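Local coordinates for DUF724 domain-containing protein 6-like (Raphanus sativus, PDB 5ZWX), which binds a histone H3 peptide carrying the H3K9me2 mark through an Agenet cassette and, like Arabidopsis AGDP1, probably links that mark to DNA methylation, at residues P16-I22 / W33-V39; R78-P82 / R140-E144. All blocks are in the same frame, centred on the assembly; numbering follows the deposited sequence.

Overall arrangement
Contact 1 (16-22 with 33-39) is a β-hairpin of the Agenet domain. Contact 2 (78-82 with 140-144) ties the loop after strand 77-78 to strand 139-146. Their centres lie 13 Å apart and they meet at the carboxylate of E21, where E21 OE1 pairs with R78 NH2 and E21 OE2 with R140 NH1, each at 2.9 Å. One acid of the hairpin thus joins two arginines, one from each segment of contact 2. W33 also packs its CH2 against CD of R78, 3.4 Å away. Towards the ligand, Y34 in contact 1 packs on an apolar side chain of the bound peptide.

Contact 1 of 2, residues P16-I22 / W33-V39; sequences PGAAVEI and WYMGKVV
E21 and selenomethionine M35 lie side by side and point the same way, with CE of M35 3.4 Å from CG of E21 and SE 3.4 Å from its OE2. M35 bends at chi2 (-58°) and again at chi3, which lays CE against the extended chain of E21. W33 crosses E21 at about a right angle, its six-membered ring holding CE3 3.7 Å from CB of E21. On the other face, CG1 of V20 meets CG2 of V38 at 3.7 Å, compact branched groups suited to a buried place. Beside them I22 swings CD1 to 3.9 Å from CA of G36, an approach that a residue lacking a side chain permits.

Strands 19-22 and 32-40 form an antiparallel hairpin of the SH3-like Agenet fold. V20 with G36 and I22 with Y34 are its hydrogen-bonded pairs. Y34 N donates to I22 O at 2.9 Å, and V20 N to G36 O. Ahead of strand 19-22, G17 N donates to V38 O at 2.8 Å; the positive phi of G17 (96°) would press a side chain against the carbonyl O of the preceding residue, so glycine fits.

Further out, the charged end of E21 is fixed by R78, R140 and the backbone N of A81, which probably offsets the charge of this buried acid. V53 and Y55 of strand 51-55 pack on I22, and Y34 OH bonds to S104 O.

Contact 2 of 2, residues R78-P82 / R140-E144; sequences RPPAP and RFHRE
The guanidinium of R78 works through its edge. Two waters lie in its plane there, and NH1 donates to the carbonyl O of R143 at 2.8 Å, the acceptor standing 20° out of the plane. The guanidinium of R140 approaches from the opposite direction, the two planes 46° apart, bringing R78 NH2 and R140 NH2 to 3.3 Å; the carboxylate of E21 holds both and should offset their charge. Over one face of R140 sits CB of A81, 3.4 Å from NH1, a methyl small enough to sit close over the guanidinium face. P82 does likewise for R143: its CB rests 3.9 Å from CZ, above the centre of the guanidinium, giving the flat cation an apolar ring to lie on.

Water extends the grip of R78; its chain, extended from CG to NE, carries the guanidinium across to the backbone of R143. One water accepts from NH2 of R78 (2.8 Å) and from the backbone N of R143; the other accepts from NH1 and donates to OE1 of E144 at 2.6 Å. The second oxygen of E144, OE2, takes a straight bond from NE2 of H142, 2.7 Å long; OE2 lies in the plane of the imidazole, while NE2 meets it from above the plane of the carboxylate. With D100 at ND1 and E144 at NE2, the two carboxylates may favour the charged imidazole, although the nearby R78 would work against it.

D100 of strand 98-103 also pairs with NE of R140, and W107 of strand 106-116 makes a cation-pi contact with the same arginine. R143 NH1 bonds to P152 O, while W150 of strand 149-151 touches R78, P82 and R143, so that the loop between strand 77-78 and helix 86-90 is packed against the C-terminal hairpin.

Contact 1 of 2, residues P16-I22 / W33-V39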
loop_
_atom_site.group_PDB
_atom_site.type_symbol
_atom_site.label_atom_id
_atom_site.label_comp_id
_atom_site.label_asym_id
_atom_site.label_seq_id
_atom_site.Cartn_x
_atom_site.Cartn_y
_atom_site.Cartn_z
ATOM N N PRO A 16 -18.002 1.028 -4.953
ATOM C CA PRO A 16 -17.478 0.982 -6.319
ATOM C C PRO A 16 -16.890 2.330 -6.715
ATOM O O PRO A 16 -17.500 3.362 -6.434
ATOM C CB PRO A 16 -18.709 0.650 -7.169
ATOM C CG PRO A 16 -19.639 -0.049 -6.229
ATOM C CD PRO A 16 -19.400 0.558 -4.875
ATOM N N GLY A 17 -15.712 2.318 -7.328
ATOM C CA GLY A 17 -15.090 3.542 -7.785
ATOM C C GLY A 17 -14.088 4.100 -6.795
ATOM O O GLY A 17 -13.214 4.870 -7.166
ATOM N N ALA A 18 -14.212 3.711 -5.528
ATOM C CA ALA A 18 -13.326 4.219 -4.484
ATOM C C ALA A 18 -11.870 3.836 -4.716
ATOM O O ALA A 18 -11.565 2.682 -4.993
ATOM C CB ALA A 18 -13.753 3.717 -3.128
ATOM N N ALA A 19 -10.982 4.803 -4.533
ATOM C CA ALA A 19 -9.548 4.535 -4.538
ATOM C C ALA A 19 -9.217 3.846 -3.223
ATOM O O ALA A 19 -9.783 4.190 -2.189
ATOM C CB ALA A 19 -8.757 5.815 -4.694
ATOM N N VAL A 20 -8.303 2.880 -3.258
ATOM C CA VAL A 20 -7.937 2.125 -2.062
ATOM C C VAL A 20 -6.447 1.738 -2.138
ATOM O O VAL A 20 -5.836 1.844 -3.189
ATOM C CB VAL A 20 -8.771 0.818 -1.919
ATOM C CG1 VAL A 20 -10.224 1.123 -1.585
ATOM C CG2 VAL A 20 -8.676 -0.012 -3.204
ATOM N N GLU A 21 -5.908 1.305 -1.003
ATOM C CA GLU A 21 -4.640 0.598 -0.965
ATOM C C GLU A 21 -4.951 -0.861 -0.650
ATOM O O GLU A 21 -5.864 -1.186 0.131
ATOM C CB GLU A 21 -3.698 1.222 0.064
ATOM C CG GLU A 21 -3.491 2.721 -0.206
ATOM C CD GLU A 21 -2.362 3.353 0.588
ATOM O OE1 GLU A 21 -1.833 2.715 1.520
ATOM O OE2 GLU A 21 -2.035 4.524 0.300
ATOM N N ILE A 22 -4.186 -1.742 -1.281
ATOM C CA ILE A 22 -4.497 -3.166 -1.286
ATOM C C ILE A 22 -3.337 -3.920 -0.685
ATOM O O ILE A 22 -2.155 -3.758 -1.155
ATOM C CB ILE A 22 -4.727 -3.682 -2.719
ATOM C CG1 ILE A 22 -5.770 -2.811 -3.427
ATOM C CG2 ILE A 22 -5.010 -5.202 -2.713
ATOM C CD1 ILE A 22 -5.766 -2.884 -4.927
ATOM N N TRP A 33 1.653 -2.335 0.198
ATOM C CA TRP A 33 0.370 -1.722 -0.138
ATOM C C TRP A 33 0.466 -1.294 -1.611
ATOM O O TRP A 33 1.344 -0.497 -1.971
ATOM C CB TRP A 33 0.092 -0.522 0.771
ATOM C CG TRP A 33 -0.212 -0.922 2.198
ATOM C CD1 TRP A 33 0.643 -0.905 3.268
ATOM C CD2 TRP A 33 -1.462 -1.436 2.690
ATOM N NE1 TRP A 33 -0.016 -1.362 4.400
ATOM C CE2 TRP A 33 -1.303 -1.695 4.067
ATOM C CE3 TRP A 33 -2.694 -1.704 2.095
ATOM C CZ2 TRP A 33 -2.352 -2.197 4.865
ATOM C CZ3 TRP A 33 -3.748 -2.193 2.900
ATOM C CH2 TRP A 33 -3.557 -2.442 4.257
ATOM N N TYR A 34 -0.393 -1.853 -2.460
ATOM C CA TYR A 34 -0.488 -1.459 -3.876
ATOM C C TYR A 34 -1.729 -0.618 -4.140
ATOM O O TYR A 34 -2.796 -0.927 -3.607
ATOM C CB TYR A 34 -0.470 -2.703 -4.774
ATOM C CG TYR A 34 0.995 -3.094 -5.039
ATOM C CD1 TYR A 34 1.754 -3.712 -4.046
ATOM C CD2 TYR A 34 1.627 -2.778 -6.246
ATOM C CE1 TYR A 34 3.142 -4.032 -4.265
ATOM C CE2 TYR A 34 2.987 -3.096 -6.467
ATOM C CZ TYR A 34 3.722 -3.723 -5.472
ATOM O OH TYR A 34 5.068 -4.018 -5.665
HETATM N N MSE A 35 -1.596 0.458 -4.909
HETATM C CA MSE A 35 -2.735 1.356 -5.141
HETATM C C MSE A 35 -3.729 0.724 -6.103
HETATM O O MSE A 35 -3.336 0.010 -7.024
HETATM C CB MSE A 35 -2.268 2.711 -5.690
HETATM C CG MSE A 35 -1.147 3.348 -4.898
HETATM SE SE MSE A 35 -1.572 3.651 -2.983
HETATM C CE MSE A 35 -0.856 1.992 -2.193
ATOM N N GLY A 36 -5.027 0.961 -5.887
ATOM C CA GLY A 36 -6.006 0.473 -6.837
ATOM C C GLY A 36 -7.360 1.131 -6.654
ATOM O O GLY A 36 -7.468 2.160 -5.989
ATOM N N LYS A 37 -8.384 0.553 -7.265
ATOM C CA LYS A 37 -9.735 1.086 -7.092
ATOM C C LYS A 37 -10.744 -0.044 -6.930
ATOM O O LYS A 37 -10.540 -1.146 -7.429
ATOM C CB LYS A 37 -10.101 1.983 -8.274
ATOM C CG LYS A 37 -10.246 1.253 -9.599
ATOM C CD LYS A 37 -11.086 2.072 -10.579
ATOM C CE LYS A 37 -11.771 1.179 -11.609
ATOM N NZ LYS A 37 -11.408 1.496 -13.018
ATOM N N VAL A 38 -11.845 0.233 -6.241
ATOM C CA VAL A 38 -12.867 -0.777 -6.071
ATOM C C VAL A 38 -13.689 -0.918 -7.347
ATOM O O VAL A 38 -14.185 0.069 -7.897
ATOM C CB VAL A 38 -13.801 -0.423 -4.900
ATOM C CG1 VAL A 38 -14.931 -1.451 -4.803
ATOM C CG2 VAL A 38 -12.995 -0.331 -3.591
ATOM N N VAL A 39 -13.852 -2.150 -7.810
ATOM C CA VAL A 39 -14.735 -2.432 -8.942
ATOM C C VAL A 39 -16.118 -2.917 -8.495
ATOM O O VAL A 39 -17.138 -2.547 -9.086
ATOM C CB VAL A 39 -14.104 -3.482 -9.880
ATOM C CG1 VAL A 39 -15.055 -3.834 -11.014
ATOM C CG2 VAL A 39 -12.824 -2.948 -10.435
#

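Contact 2 of 2, residues R78-P82 / R140-E144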
loop_
_atom_site.group_PDB
_atom_site.type_symbol
_atom_site.label_atom_id
_atom_site.label_comp_id
_atom_site.label_asym_id
_atom_site.label_seq_id
_atom_site.Cartn_x
_atom_site.Cartn_y
_atom_site.Cartn_z
ATOM N N ARG A 78 -7.660 -0.668 2.529
ATOM C CA ARG A 78 -7.781 0.530 3.359
ATOM C C ARG A 78 -7.866 1.744 2.456
ATOM O O ARG A 78 -7.647 1.619 1.256
ATOM C CB ARG A 78 -6.626 0.637 4.341
ATOM C CG ARG A 78 -5.258 0.947 3.630
ATOM C CD ARG A 78 -4.103 0.883 4.620
ATOM N NE ARG A 78 -2.937 1.623 4.073
ATOM C CZ ARG A 78 -1.862 1.956 4.792
ATOM N NH1 ARG A 78 -1.777 1.597 6.071
ATOM N NH2 ARG A 78 -0.877 2.650 4.234
ATOM N N PRO A 79 -8.252 2.924 2.996
ATOM C CA PRO A 79 -8.337 4.047 2.081
ATOM C C PRO A 79 -6.920 4.490 1.691
ATOM O O PRO A 79 -5.995 4.067 2.374
ATOM C CB PRO A 79 -9.075 5.143 2.908
ATOM C CG PRO A 79 -9.609 4.446 4.104
ATOM C CD PRO A 79 -8.664 3.299 4.361
ATOM N N PRO A 80 -6.782 5.318 0.652
ATOM C CA PRO A 80 -5.494 5.967 0.365
ATOM C C PRO A 80 -4.921 6.630 1.608
ATOM O O PRO A 80 -5.642 7.255 2.362
ATOM C CB PRO A 80 -5.854 7.027 -0.674
ATOM C CG PRO A 80 -7.110 6.547 -1.284
ATOM C CD PRO A 80 -7.854 5.876 -0.193
ATOM N N ALA A 81 -3.625 6.476 1.818
ATOM C CA ALA A 81 -2.953 7.094 2.938
ATOM C C ALA A 81 -3.223 8.606 2.928
ATOM O O ALA A 81 -3.372 9.213 1.865
ATOM C CB ALA A 81 -1.433 6.801 2.866
ATOM N N PRO A 82 -3.290 9.214 4.111
ATOM C CA PRO A 82 -3.589 10.646 4.208
ATOM C C PRO A 82 -2.593 11.489 3.415
ATOM O O PRO A 82 -1.410 11.125 3.351
ATOM C CB PRO A 82 -3.482 10.914 5.709
ATOM C CG PRO A 82 -3.767 9.597 6.330
ATOM C CD PRO A 82 -3.118 8.600 5.438
ATOM N N ARG A 140 7.454 7.477 2.341
ATOM C CA ARG A 140 6.394 8.182 3.068
ATOM C C ARG A 140 6.374 7.703 4.531
ATOM O O ARG A 140 6.742 6.594 4.825
ATOM C CB ARG A 140 5.036 7.948 2.391
ATOM C CG ARG A 140 4.549 6.503 2.462
ATOM C CD ARG A 140 3.190 6.287 1.692
ATOM N NE ARG A 140 2.651 4.925 1.872
ATOM C CZ ARG A 140 1.472 4.503 1.394
ATOM N NH1 ARG A 140 0.703 5.315 0.659
ATOM N NH2 ARG A 140 1.062 3.254 1.638
ATOM N N PHE A 141 5.909 8.524 5.459
ATOM C CA PHE A 141 5.825 8.060 6.834
ATOM C C PHE A 141 4.726 7.040 6.874
ATOM O O PHE A 141 3.701 7.224 6.223
ATOM C CB PHE A 141 5.577 9.230 7.805
ATOM C CG PHE A 141 6.776 10.094 7.968
ATOM C CD1 PHE A 141 7.847 9.654 8.722
ATOM C CD2 PHE A 141 6.856 11.332 7.347
ATOM C CE1 PHE A 141 8.985 10.443 8.869
ATOM C CE2 PHE A 141 7.971 12.130 7.501
ATOM C CZ PHE A 141 9.044 11.682 8.260
ATOM N N HIS A 142 4.978 5.937 7.572
ATOM C CA HIS A 142 4.024 4.839 7.641
ATOM C C HIS A 142 2.838 5.215 8.525
ATOM O O HIS A 142 3.027 5.847 9.556
ATOM C CB HIS A 142 4.678 3.583 8.205
ATOM C CG HIS A 142 3.775 2.397 8.200
ATOM N ND1 HIS A 142 3.517 1.659 7.060
ATOM C CD2 HIS A 142 2.992 1.861 9.170
ATOM C CE1 HIS A 142 2.661 0.698 7.339
ATOM N NE2 HIS A 142 2.318 0.801 8.618
ATOM N N ARG A 143 1.644 4.823 8.108
ATOM C CA ARG A 143 0.433 5.014 8.919
ATOM C C ARG A 143 -0.384 3.741 8.914
ATOM O O ARG A 143 -0.251 2.927 7.987
ATOM C CB ARG A 143 -0.415 6.175 8.391
ATOM C CG ARG A 143 0.258 7.535 8.445
ATOM C CD ARG A 143 -0.713 8.604 8.989
ATOM N NE ARG A 143 -0.359 9.928 8.483
ATOM C CZ ARG A 143 -1.001 11.051 8.773
ATOM N NH1 ARG A 143 -2.055 11.039 9.582
ATOM N NH2 ARG A 143 -0.583 12.194 8.246
ATOM N N GLU A 144 -1.250 3.560 9.927
ATOM C CA GLU A 144 -2.063 2.356 9.974
ATOM C C GLU A 144 -3.509 2.771 10.000
ATOM O O GLU A 144 -3.842 3.799 10.570
ATOM C CB GLU A 144 -1.736 1.482 11.190
ATOM C CG GLU A 144 -0.402 0.732 11.107
ATOM C CD GLU A 144 -0.408 -0.481 10.164
ATOM O OE1 GLU A 144 -1.475 -0.965 9.735
ATOM O OE2 GLU A 144 0.678 -0.982 9.873
HETATM O O HOH W 1 1.379 3.926 5.215
HETATM O O HOH W 2 -3.240 -0.239 7.904
#